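Local coordinates for BvnE (Penicillium brevicompactum, PDB 6U9I), which catalyses a stereoselective semipinacol-type rearrangement during fungal assembly of brevianamide, at residues L14-I19 with V90-R95; A22-L26 with V97-L101; S39-E43 with L128-V132; A73-N77 with A105-C109. All coordinates share one frame; numbering follows the deposited sequence. Where two conformers were deposited one is given.

Contact 1. Residues L14-I19 with V90-R95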
loop_
_atom_site.group_PDB
_atom_site.type_symbol
_atom_site.label_atom_id
_atom_site.label_comp_id
_atom_site.label_asym_id
_atom_site.label_seq_id
_atom_site.Cartn_x
_atom_site.Cartn_y
_atom_site.Cartn_z
ATOM N N LEU A 14 21.244 -0.200 -10.793
ATOM C CA LEU A 14 20.076 -1.062 -10.666
ATOM C C LEU A 14 18.833 -0.285 -10.247
ATOM O O LEU A 14 17.723 -0.603 -10.693
ATOM C CB LEU A 14 20.363 -2.178 -9.675
ATOM C CG LEU A 14 19.228 -3.185 -9.559
ATOM C CD1 LEU A 14 19.136 -4.036 -10.812
ATOM C CD2 LEU A 14 19.473 -4.055 -8.343
ATOM N N ARG A 15 18.989 0.731 -9.395
ATOM C CA ARG A 15 17.841 1.554 -9.021
ATOM C C ARG A 15 17.188 2.174 -10.249
ATOM O O ARG A 15 15.963 2.150 -10.396
ATOM C CB ARG A 15 18.262 2.646 -8.040
ATOM C CG ARG A 15 17.121 3.580 -7.682
ATOM C CD ARG A 15 17.571 4.761 -6.820
ATOM N NE ARG A 15 16.415 5.480 -6.287
ATOM C CZ ARG A 15 15.799 5.144 -5.161
ATOM N NH1 ARG A 15 16.240 4.102 -4.450
ATOM N NH2 ARG A 15 14.739 5.834 -4.750
ATOM N N GLU A 16 17.989 2.744 -11.148
ATOM C CA GLU A 16 17.393 3.376 -12.319
ATOM C C GLU A 16 16.719 2.345 -13.215
ATOM O O GLU A 16 15.641 2.603 -13.759
ATOM C CB GLU A 16 18.450 4.183 -13.081
ATOM C CG GLU A 16 19.064 5.332 -12.262
ATOM C CD GLU A 16 20.055 4.863 -11.193
ATOM O OE1 GLU A 16 20.402 3.662 -11.177
ATOM O OE2 GLU A 16 20.483 5.697 -10.364
ATOM N N GLN A 17 17.323 1.159 -13.352
ATOM C CA GLN A 17 16.698 0.093 -14.129
ATOM C C GLN A 17 15.341 -0.297 -13.550
ATOM O O GLN A 17 14.387 -0.530 -14.300
ATOM C CB GLN A 17 17.608 -1.132 -14.175
ATOM C CG GLN A 17 16.933 -2.373 -14.769
ATOM C CD GLN A 17 16.671 -2.250 -16.261
ATOM O OE1 GLN A 17 17.506 -2.640 -17.074
ATOM N NE2 GLN A 17 15.506 -1.715 -16.629
ATOM N N LEU A 18 15.242 -0.393 -12.218
ATOM C CA LEU A 18 13.968 -0.773 -11.610
ATOM C C LEU A 18 12.922 0.321 -11.806
ATOM O O LEU A 18 11.741 0.030 -12.038
ATOM C CB LEU A 18 14.169 -1.094 -10.125
ATOM C CG LEU A 18 14.961 -2.385 -9.844
ATOM C CD1 LEU A 18 15.497 -2.414 -8.414
ATOM C CD2 LEU A 18 14.091 -3.632 -10.111
ATOM N N ILE A 19 13.345 1.587 -11.752
ATOM C CA ILE A 19 12.412 2.682 -11.997
ATOM C C ILE A 19 11.934 2.665 -13.444
ATOM O O ILE A 19 10.746 2.852 -13.718
ATOM C CB ILE A 19 13.064 4.026 -11.613
ATOM C CG1 ILE A 19 13.227 4.093 -10.093
ATOM C CG2 ILE A 19 12.240 5.207 -12.158
ATOM C CD1 ILE A 19 13.924 5.340 -9.572
ATOM N N VAL A 90 12.006 2.346 -4.101
ATOM C CA VAL A 90 12.789 1.286 -4.740
ATOM C C VAL A 90 13.685 0.607 -3.713
ATOM O O VAL A 90 14.531 1.266 -3.091
ATOM C CB VAL A 90 13.637 1.827 -5.901
ATOM C CG1 VAL A 90 14.385 0.672 -6.585
ATOM C CG2 VAL A 90 12.757 2.551 -6.897
ATOM N N ASP A 91 13.538 -0.725 -3.572
ATOM C CA ASP A 91 14.459 -1.551 -2.788
ATOM C C ASP A 91 15.303 -2.336 -3.788
ATOM O O ASP A 91 14.865 -3.373 -4.292
ATOM C CB ASP A 91 13.704 -2.477 -1.834
ATOM C CG ASP A 91 14.638 -3.259 -0.886
ATOM O OD1 ASP A 91 15.838 -3.393 -1.188
ATOM O OD2 ASP A 91 14.166 -3.758 0.164
ATOM N N GLU A 92 16.514 -1.834 -4.070
ATOM C CA GLU A 92 17.391 -2.479 -5.048
ATOM C C GLU A 92 17.721 -3.910 -4.650
ATOM O O GLU A 92 17.792 -4.799 -5.504
ATOM C CB GLU A 92 18.696 -1.699 -5.188
ATOM C CG GLU A 92 18.653 -0.533 -6.117
ATOM C CD GLU A 92 20.029 0.088 -6.286
ATOM O OE1 GLU A 92 20.231 1.228 -5.818
ATOM O OE2 GLU A 92 20.916 -0.580 -6.871
ATOM N N ARG A 93 17.962 -4.139 -3.360
ATOM C CA ARG A 93 18.374 -5.464 -2.909
ATOM C C ARG A 93 17.293 -6.507 -3.175
ATOM O O ARG A 93 17.590 -7.624 -3.618
ATOM C CB ARG A 93 18.721 -5.425 -1.423
ATOM C CG ARG A 93 19.092 -6.795 -0.868
ATOM C CD ARG A 93 19.787 -6.698 0.481
ATOM N NE ARG A 93 20.015 -8.034 1.032
ATOM C CZ ARG A 93 21.173 -8.684 0.959
ATOM N NH1 ARG A 93 21.285 -9.901 1.481
ATOM N NH2 ARG A 93 22.220 -8.116 0.372
ATOM N N LEU A 94 16.036 -6.163 -2.912
ATOM C CA LEU A 94 14.918 -7.071 -3.108
ATOM C C LEU A 94 14.307 -6.990 -4.504
ATOM O O LEU A 94 13.380 -7.760 -4.799
ATOM C CB LEU A 94 13.839 -6.797 -2.057
ATOM C CG LEU A 94 14.298 -6.900 -0.598
ATOM C CD1 LEU A 94 13.118 -6.786 0.344
ATOM C CD2 LEU A 94 15.033 -8.227 -0.365
ATOM N N ARG A 95 14.799 -6.092 -5.364
ATOM C CA ARG A 95 14.235 -5.880 -6.702
ATOM C C ARG A 95 12.759 -5.502 -6.623
ATOM O O ARG A 95 11.950 -5.927 -7.453
ATOM C CB ARG A 95 14.407 -7.109 -7.603
ATOM C CG ARG A 95 15.688 -7.146 -8.410
ATOM C CD ARG A 95 16.869 -7.186 -7.518
ATOM N NE ARG A 95 18.097 -7.575 -8.199
ATOM C CZ ARG A 95 19.253 -7.695 -7.562
ATOM N NH1 ARG A 95 20.356 -8.061 -8.211
ATOM N NH2 ARG A 95 19.297 -7.423 -6.267
HETATM O O HOH W 1 18.713 2.487 -4.386
#

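Contact 2. Residues A22-L26 with V97-L101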
loop_
_atom_site.group_PDB
_atom_site.type_symbol
_atom_site.label_atom_id
_atom_site.label_comp_id
_atom_site.label_asym_id
_atom_site.label_seq_id
_atom_site.Cartn_x
_atom_site.Cartn_y
_atom_site.Cartn_z
ATOM N N ALA A 22 9.439 -0.123 -13.699
ATOM C CA ALA A 22 8.173 0.235 -13.063
ATOM C C ALA A 22 7.389 1.216 -13.927
ATOM O O ALA A 22 6.164 1.100 -14.065
ATOM C CB ALA A 22 8.420 0.828 -11.672
ATOM N N HIS A 23 8.072 2.197 -14.523
ATOM C CA HIS A 23 7.354 3.106 -15.406
ATOM C C HIS A 23 6.895 2.404 -16.672
ATOM O O HIS A 23 5.838 2.744 -17.215
ATOM C CB HIS A 23 8.220 4.324 -15.729
ATOM C CG HIS A 23 8.231 5.345 -14.631
ATOM N ND1 HIS A 23 7.093 6.012 -14.226
ATOM C CD2 HIS A 23 9.232 5.798 -13.840
ATOM C CE1 HIS A 23 7.396 6.834 -13.236
ATOM N NE2 HIS A 23 8.687 6.722 -12.981
ATOM N N ARG A 24 7.653 1.412 -17.148
ATOM C CA ARG A 24 7.176 0.640 -18.288
ATOM C C ARG A 24 5.908 -0.116 -17.936
ATOM O O ARG A 24 4.985 -0.215 -18.756
ATOM C CB ARG A 24 8.258 -0.320 -18.783
ATOM C CG ARG A 24 7.825 -1.132 -20.009
ATOM C CD ARG A 24 8.930 -2.074 -20.442
ATOM N NE ARG A 24 9.280 -2.981 -19.351
ATOM C CZ ARG A 24 10.269 -3.867 -19.403
ATOM N NH1 ARG A 24 10.515 -4.643 -18.356
ATOM N NH2 ARG A 24 11.009 -3.974 -20.504
ATOM N N TRP A 25 5.848 -0.668 -16.715
ATOM C CA TRP A 25 4.635 -1.352 -16.284
ATOM C C TRP A 25 3.441 -0.401 -16.296
ATOM O O TRP A 25 2.355 -0.762 -16.761
ATOM C CB TRP A 25 4.848 -1.956 -14.893
ATOM C CG TRP A 25 3.664 -2.711 -14.382
ATOM C CD1 TRP A 25 3.295 -3.980 -14.725
ATOM C CD2 TRP A 25 2.689 -2.248 -13.430
ATOM N NE1 TRP A 25 2.150 -4.341 -14.045
ATOM C CE2 TRP A 25 1.760 -3.294 -13.246
ATOM C CE3 TRP A 25 2.514 -1.053 -12.713
ATOM C CZ2 TRP A 25 0.667 -3.181 -12.381
ATOM C CZ3 TRP A 25 1.420 -0.946 -11.850
ATOM C CH2 TRP A 25 0.519 -2.004 -11.694
ATOM N N LEU A 26 3.627 0.826 -15.802
ATOM C CA LEU A 26 2.543 1.801 -15.840
ATOM C C LEU A 26 2.142 2.124 -17.276
ATOM O O LEU A 26 0.949 2.230 -17.585
ATOM C CB LEU A 26 2.965 3.088 -15.128
ATOM C CG LEU A 26 2.960 3.160 -13.597
ATOM C CD1 LEU A 26 3.285 4.589 -13.180
ATOM C CD2 LEU A 26 1.619 2.739 -12.998
ATOM N N VAL A 97 9.658 -2.462 -6.240
ATOM C CA VAL A 97 9.249 -1.065 -6.407
ATOM C C VAL A 97 7.834 -0.922 -5.866
ATOM O O VAL A 97 6.933 -1.654 -6.289
ATOM C CB VAL A 97 9.294 -0.610 -7.877
ATOM C CG1 VAL A 97 8.840 0.872 -7.990
ATOM C CG2 VAL A 97 10.697 -0.788 -8.446
ATOM N N VAL A 98 7.632 0.031 -4.953
ATOM C CA VAL A 98 6.318 0.291 -4.364
ATOM C C VAL A 98 5.779 1.598 -4.933
ATOM O O VAL A 98 6.514 2.586 -5.003
ATOM C CB VAL A 98 6.405 0.356 -2.831
ATOM C CG1 VAL A 98 5.033 0.668 -2.226
ATOM C CG2 VAL A 98 6.938 -0.974 -2.289
ATOM N N MET A 99 4.504 1.608 -5.328
ATOM C CA MET A 99 3.901 2.808 -5.900
ATOM C C MET A 99 2.493 3.012 -5.369
ATOM O O MET A 99 1.675 2.089 -5.354
ATOM C CB MET A 99 3.864 2.754 -7.428
ATOM C CG MET A 99 5.265 2.816 -8.041
ATOM S SD MET A 99 5.247 2.912 -9.829
ATOM C CE MET A 99 4.551 1.320 -10.250
ATOM N N HIS A 100 2.223 4.247 -4.963
ATOM C CA HIS A 100 0.898 4.686 -4.554
ATOM C C HIS A 100 0.213 5.249 -5.795
ATOM O O HIS A 100 0.674 6.244 -6.354
ATOM C CB HIS A 100 1.053 5.740 -3.460
ATOM C CG HIS A 100 -0.214 6.093 -2.754
ATOM N ND1 HIS A 100 -0.311 7.204 -1.942
ATOM C CD2 HIS A 100 -1.429 5.494 -2.725
ATOM C CE1 HIS A 100 -1.535 7.277 -1.444
ATOM N NE2 HIS A 100 -2.234 6.251 -1.903
ATOM N N LEU A 101 -0.867 4.602 -6.242
ATOM C CA LEU A 101 -1.434 4.841 -7.565
ATOM C C LEU A 101 -2.902 5.228 -7.487
ATOM O O LEU A 101 -3.632 4.802 -6.590
ATOM C CB LEU A 101 -1.331 3.595 -8.461
ATOM C CG LEU A 101 0.059 3.008 -8.716
ATOM C CD1 LEU A 101 -0.041 1.749 -9.586
ATOM C CD2 LEU A 101 1.005 4.027 -9.350
#

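Contact 3. Residues S39-E43 with L128-V132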
loop_
_atom_site.group_PDB
_atom_site.type_symbol
_atom_site.label_atom_id
_atom_site.label_comp_id
_atom_site.label_asym_id
_atom_site.label_seq_id
_atom_site.Cartn_x
_atom_site.Cartn_y
_atom_site.Cartn_z
ATOM N N SER A 39 2.291 -7.783 -20.365
ATOM C CA SER A 39 3.587 -7.868 -21.019
ATOM C C SER A 39 4.724 -7.727 -20.010
ATOM O O SER A 39 4.548 -7.193 -18.910
ATOM C CB SER A 39 3.722 -6.790 -22.102
ATOM O OG SER A 39 3.643 -5.499 -21.531
ATOM N N HIS A 40 5.909 -8.207 -20.414
ATOM C CA HIS A 40 7.149 -8.073 -19.636
ATOM C C HIS A 40 7.013 -8.681 -18.240
ATOM O O HIS A 40 7.423 -8.091 -17.236
ATOM C CB HIS A 40 7.593 -6.612 -19.544
ATOM C CG HIS A 40 7.736 -5.950 -20.879
ATOM N ND1 HIS A 40 8.789 -6.215 -21.727
ATOM C CD2 HIS A 40 6.947 -5.061 -21.523
ATOM C CE1 HIS A 40 8.653 -5.500 -22.830
ATOM N NE2 HIS A 40 7.539 -4.796 -22.735
ATOM N N ARG A 41 6.439 -9.876 -18.193
ATOM C CA ARG A 41 6.304 -10.650 -16.970
ATOM C C ARG A 41 7.041 -11.972 -17.135
ATOM O O ARG A 41 7.150 -12.499 -18.248
ATOM C CB ARG A 41 4.823 -10.910 -16.628
ATOM C CG ARG A 41 4.069 -9.691 -16.089
ATOM C CD ARG A 41 2.546 -9.834 -16.176
ATOM N NE ARG A 41 2.001 -10.935 -15.375
ATOM C CZ ARG A 41 1.352 -10.795 -14.216
ATOM N NH1 ARG A 41 0.886 -11.868 -13.580
ATOM N NH2 ARG A 41 1.160 -9.593 -13.697
ATOM N N THR A 42 7.547 -12.503 -16.025
ATOM C CA THR A 42 8.095 -13.858 -16.050
ATOM C C THR A 42 6.971 -14.872 -16.259
ATOM O O THR A 42 5.789 -14.571 -16.092
ATOM C CB THR A 42 8.826 -14.190 -14.751
ATOM O OG1 THR A 42 7.881 -14.163 -13.673
ATOM C CG2 THR A 42 9.957 -13.228 -14.488
ATOM N N GLU A 43 7.348 -16.118 -16.585
ATOM C CA GLU A 43 6.318 -17.111 -16.878
ATOM C C GLU A 43 5.478 -17.442 -15.651
ATOM O O GLU A 43 4.281 -17.712 -15.783
ATOM C CB GLU A 43 6.946 -18.383 -17.462
ATOM C CG GLU A 43 7.708 -18.132 -18.767
ATOM C CD GLU A 43 6.863 -17.409 -19.816
ATOM O OE1 GLU A 43 7.399 -16.499 -20.491
ATOM O OE2 GLU A 43 5.666 -17.752 -19.972
ATOM N N LEU A 128 12.100 -8.054 -15.899
ATOM C CA LEU A 128 10.817 -8.718 -16.025
ATOM C C LEU A 128 10.130 -8.709 -14.672
ATOM O O LEU A 128 10.767 -8.954 -13.645
ATOM C CB LEU A 128 10.971 -10.170 -16.501
ATOM C CG LEU A 128 11.379 -10.427 -17.950
ATOM C CD1 LEU A 128 11.508 -11.930 -18.151
ATOM C CD2 LEU A 128 10.351 -9.852 -18.905
ATOM N N LEU A 129 8.832 -8.440 -14.684
ATOM C CA LEU A 129 8.020 -8.475 -13.475
ATOM C C LEU A 129 7.741 -9.918 -13.060
ATOM O O LEU A 129 7.229 -10.707 -13.855
ATOM C CB LEU A 129 6.707 -7.742 -13.736
ATOM C CG LEU A 129 5.716 -7.557 -12.606
ATOM C CD1 LEU A 129 6.304 -6.669 -11.502
ATOM C CD2 LEU A 129 4.503 -6.912 -13.244
ATOM N N ARG A 130 8.049 -10.261 -11.804
ATOM C CA ARG A 130 7.823 -11.624 -11.328
ATOM C C ARG A 130 6.738 -11.725 -10.263
ATOM O O ARG A 130 6.310 -12.838 -9.944
ATOM C CB ARG A 130 9.129 -12.235 -10.789
ATOM C CG ARG A 130 9.602 -11.652 -9.459
ATOM C CD ARG A 130 10.877 -12.352 -8.948
ATOM N NE ARG A 130 10.645 -13.783 -8.706
ATOM C CZ ARG A 130 11.604 -14.632 -8.349
ATOM N NH1 ARG A 130 11.329 -15.925 -8.137
ATOM N NH2 ARG A 130 12.836 -14.185 -8.188
ATOM N N ASP A 131 6.260 -10.603 -9.729
ATOM C CA ASP A 131 5.197 -10.632 -8.734
ATOM C C ASP A 131 4.607 -9.237 -8.629
ATOM O O ASP A 131 5.338 -8.252 -8.706
ATOM C CB ASP A 131 5.711 -11.069 -7.359
ATOM C CG ASP A 131 4.585 -11.275 -6.363
ATOM O OD1 ASP A 131 3.895 -12.312 -6.476
ATOM O OD2 ASP A 131 4.380 -10.416 -5.472
ATOM N N VAL A 132 3.290 -9.162 -8.454
ATOM C CA VAL A 132 2.602 -7.904 -8.154
ATOM C C VAL A 132 1.644 -8.140 -7.004
ATOM O O VAL A 132 0.797 -9.035 -7.085
ATOM C CB VAL A 132 1.797 -7.372 -9.351
ATOM C CG1 VAL A 132 1.285 -5.985 -9.035
ATOM C CG2 VAL A 132 2.619 -7.366 -10.573
#

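Contact 4. Residues A73-N77 with A105-C109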
loop_
_atom_site.group_PDB
_atom_site.type_symbol
_atom_site.label_atom_id
_atom_site.label_comp_id
_atom_site.label_asym_id
_atom_site.label_seq_id
_atom_site.Cartn_x
_atom_site.Cartn_y
_atom_site.Cartn_z
ATOM N N ALA A 73 -13.157 -4.464 -22.323
ATOM C CA ALA A 73 -14.421 -4.390 -23.045
ATOM C C ALA A 73 -15.472 -3.563 -22.315
ATOM O O ALA A 73 -16.433 -3.113 -22.947
ATOM C CB ALA A 73 -14.973 -5.793 -23.300
ATOM N N GLN A 74 -15.311 -3.340 -21.010
ATOM C CA GLN A 74 -16.326 -2.664 -20.215
ATOM C C GLN A 74 -15.946 -1.258 -19.779
ATOM O O GLN A 74 -16.784 -0.564 -19.191
ATOM C CB GLN A 74 -16.657 -3.497 -18.969
ATOM C CG GLN A 74 -17.164 -4.882 -19.297
ATOM C CD GLN A 74 -17.335 -5.737 -18.064
ATOM O OE1 GLN A 74 -17.053 -5.296 -16.946
ATOM N NE2 GLN A 74 -17.797 -6.969 -18.258
ATOM N N MET A 75 -14.716 -0.818 -20.027
ATOM C CA MET A 75 -14.274 0.487 -19.576
ATOM C C MET A 75 -13.547 1.214 -20.697
ATOM O O MET A 75 -12.959 0.593 -21.587
ATOM C CB MET A 75 -13.371 0.370 -18.339
ATOM C CG MET A 75 -13.991 -0.507 -17.263
ATOM S SD MET A 75 -13.624 0.043 -15.601
ATOM C CE MET A 75 -11.841 -0.046 -15.654
ATOM N N LYS A 76 -13.615 2.539 -20.645
ATOM C CA LYS A 76 -12.992 3.411 -21.626
ATOM C C LYS A 76 -12.149 4.452 -20.902
ATOM O O LYS A 76 -12.362 4.741 -19.722
ATOM C CB LYS A 76 -14.041 4.123 -22.512
ATOM C CG LYS A 76 -15.283 3.295 -22.813
ATOM C CD LYS A 76 -16.475 3.740 -21.955
ATOM C CE LYS A 76 -17.532 2.639 -21.816
ATOM N NZ LYS A 76 -18.715 3.114 -21.046
ATOM N N ASN A 77 -11.198 5.029 -21.638
ATOM C CA ASN A 77 -10.389 6.149 -21.151
ATOM C C ASN A 77 -9.708 5.811 -19.827
ATOM O O ASN A 77 -9.679 6.614 -18.890
ATOM C CB ASN A 77 -11.230 7.416 -21.031
ATOM C CG ASN A 77 -11.748 7.874 -22.369
ATOM O OD1 ASN A 77 -11.034 7.809 -23.371
ATOM N ND2 ASN A 77 -13.001 8.305 -22.406
ATOM N N ALA A 105 -11.285 5.434 -14.919
ATOM C CA ALA A 105 -11.862 4.872 -16.131
ATOM C C ALA A 105 -13.328 5.269 -16.199
ATOM O O ALA A 105 -13.899 5.786 -15.237
ATOM C CB ALA A 105 -11.705 3.355 -16.184
ATOM N N GLU A 106 -13.927 5.021 -17.359
ATOM C CA GLU A 106 -15.321 5.351 -17.614
ATOM C C GLU A 106 -16.055 4.059 -17.919
ATOM O O GLU A 106 -15.666 3.317 -18.830
ATOM C CB GLU A 106 -15.443 6.359 -18.764
ATOM C CG GLU A 106 -14.980 7.763 -18.378
ATOM C CD GLU A 106 -14.565 8.626 -19.566
ATOM O OE1 GLU A 106 -14.857 8.248 -20.721
ATOM O OE2 GLU A 106 -13.939 9.688 -19.341
ATOM N N ALA A 107 -17.081 3.769 -17.135
ATOM C CA ALA A 107 -17.847 2.541 -17.256
ATOM C C ALA A 107 -19.313 2.887 -17.511
ATOM O O ALA A 107 -19.697 4.058 -17.530
ATOM C CB ALA A 107 -17.673 1.684 -16.001
ATOM N N ALA A 108 -20.137 1.855 -17.722
ATOM C CA ALA A 108 -21.559 2.099 -17.947
ATOM C C ALA A 108 -22.196 2.761 -16.731
ATOM O O ALA A 108 -23.007 3.683 -16.870
ATOM C CB ALA A 108 -22.275 0.792 -18.291
ATOM N N CYS A 109 -21.820 2.326 -15.526
ATOM C CA CYS A 109 -22.376 2.895 -14.303
ATOM C C CYS A 109 -21.770 4.243 -13.938
ATOM O O CYS A 109 -22.124 4.796 -12.892
ATOM C CB CYS A 109 -22.194 1.924 -13.129
ATOM S SG CYS A 109 -20.487 1.768 -12.522
HETATM O O HOH W 2 -19.189 -0.790 -18.137
#

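Contact 1. Residues L14-I19 with V90-R95
Arg15 and Glu92 mark the closest approach of the two backbones, with CA atoms 5.7 Å apart; the segments then diverge, and Leu18 CA and Arg95 CA are separated by 7.1 Å. Residues 14-19 are the beginning of a helix, whereas 90-95 leave a strand after Asp91 and turn back. Asp91 OD1 accepts from Leu94 N, three residues on, which makes this turn an Asx motif; its OD2 accepts from Val90 N of the second subunit and pairs with Arg15 there. Val90 meets the helix with three carbons. Its CG1, anti to the backbone N (chi1 -177°), lies 3.8 Å from Leu18 CD1, while CG2 reaches Ile19 CG1 at 3.6 Å. The third, CB, stands over one face of the Arg15 guanidinium, displaced toward the rim and 3.7 Å from NH1. Glu92, extended beyond CG, runs alongside Leu14 in the opposite sense. Its carboxylate thereby rests on helix carbons, OE2 being 3.3 Å from Leu14 CB and OE1 equally near Arg15 CB. At the far side Leu14 CD2 sits above the centre of the Arg95 guanidinium, 3.7 Å from CZ. That group is held chiefly by the salt bridge from NH1 to Glu124, with two weak bonds from NH2 to the carbonyls of Glu92 and Arg93. The charged end of Arg15 is instead engaged by Asp91 of the second subunit, so the helix start also belongs to the dimer interface. Within the chain, strand 89-91 borders strand 96-107 in the sheet, and the Arg95 backbone bonds to Phe122, at the end of strand 110-122.

Contact 2. Residues A22-L26 with V97-L101
Ala22, Trp25 and Leu26 pack on Val97, Met99 and Leu101 in a helix-on-sheet interface, consistent with the cone-shaped alpha+beta (NTF2-like, SnoaL-type) fold, in which the N-terminal helix lies against the concave side of a strongly curved sheet. The axes of the short segments 22-26 and 97-101 approach to 10.6 Å and cross at -44°. Alternation along the strand sends 97, 99 and 101 toward the helix, whereas Val98 packs on Val98 of the second subunit. The interface is wholly apolar and made by buried residues. At one end Ala22 CB touches Val97 CG1 at 3.7 Å, the small methyl letting the chains come near there, as the CA separations also indicate. In the middle, the Met99 chain bends at its last torsion (chi3 -66°) and delivers CE among three helix residues: it lies 4.2 Å from Ala22 CB, 4.0 Å from Trp25 CE3 and 4.1 Å from Leu26 CG. Met99 runs counter to both Trp25 and Leu26, and its terminal methyl CE is what enters between the helix side chains. Leu80 and Leu82 of the neighbouring strand 78-82 extend this apolar surface beyond Leu26 and Met99, and Leu120 of strand 110-122 does so beside Trp25. At the other end Leu26 CD2 meets Leu101 CD2 at 3.9 Å. The indole, with CG anti to the backbone N (chi1 -178°), turns its benzo edge to Leu101, whose CD1 lies near the ring plane, 3.8 Å from Trp25 CZ3.

Contact 3. Residues S39-E43 with L128-V132
Arg41 and Leu129 lie side by side and point the same way, as partners of a parallel beta bridge should. The aliphatic part of the arginine runs along the leucine, with Arg41 CG 4.0 Å from Leu129 CD2. Beyond it the arginine bends at chi3 (63°); the Arg41 and Val132 side chains cross at about a right angle, NH2 of the arginine coming within 4.1 Å of Val132 CG2. Arg41 was modelled in two conformers, and this describes one of them. The bridge itself rests on two backbone bonds. Leu129 N donates to His40 O over 2.9 Å, nearly straight at 169°, and Thr42 N donates to Leu129 O over 2.8 Å at 164°. Leu129 O is also approached by Arg41 CA at 3.2 Å, a CA-H...O contact. The side chains of Thr42 and Leu128 are inclined to each other, and the methyl CG2 of Thr42 rests 3.8 Å from Leu128 CB. Thr42 OG1 is turned instead to the backbone of Arg130, 3.5 Å from its CA. Leu128 CD2 lies 3.6 Å from His40 C, over the peptide whose oxygen accepts from Leu129. Just past the bridge, Arg130 and Asp131 both face Thr121 in a classic beta bulge. The polar end of Arg41 is served by Asn61, at the start of helix 61-74, through NE, by Thr47 of strand 45-50 through NH2, and weakly by Cys45 O through NH1. Three neutral acceptors thus meet the three nitrogens of a buried guanidinium, which probably offset part of the cost of burying its charge, while its hydrocarbon portion lies along Leu129, on the same face of the sheet.

Contact 4. Residues A73-N77 with A105-C109
Gln74, at the end of its helix, reaches the strand through its carbonyl: O lies 3.8 Å from Ala107 CA, and a water donates to Gln74 O (2.6 Å) and accepts from Ala108 N (2.8 Å), linking the two backbones. Met75 is the first residue to leave helical angles; its bent chain brings CE to 3.4 Å from Ala105 CB, tighter than usual van der Waals contact. Lys76 forms an antiparallel hydrogen-bonded pair with Glu106. Both bonds, Lys76 N to Glu106 O and Glu106 N to Lys76 O, measure 2.8 Å and lie in the carbonyl planes. The lysine chain then folds over the same carbonyl, with CD 3.3 Å from Glu106 O. Asn77 ends the run by donating from ND2 to Glu106 OE1; the modelled 2.5 Å is short enough to leave both the length and the detailed geometry of this bond doubtful. As modelled, the amide and carboxylate planes are steeply inclined to each other. Glu106 OE2 is in turn bonded to Tyr104 OH. The contact thus ties the passage from helix 61-74 into strand 78-82 to the end of strand 96-107, its antiparallel neighbour, while Phe144 of helix 138-150 packs on Ala107.

Contacts 1 and 2 follow helix 14-31 along two consecutive strands of one sheet; their centres are about 12 Å apart, and Val90 CG2 meets Val97 CG2 at 4.2 Å between them. Contact 2 continues into contact 3 through Trp25 CD1 and Leu129 CD2, 3.5 Å apart, so the three make a continuous packed region. Contact 4 shares strand 96-107 with contact 2 but lies at its far end, with centres about 22 Å apart, and about 34 Å from contact 1, across the chain's centre. No ligand is among the atoms described; if the fold is NTF2-like, the pocket would probably lie within the cone, on the side of the sheet that contact 2 covers.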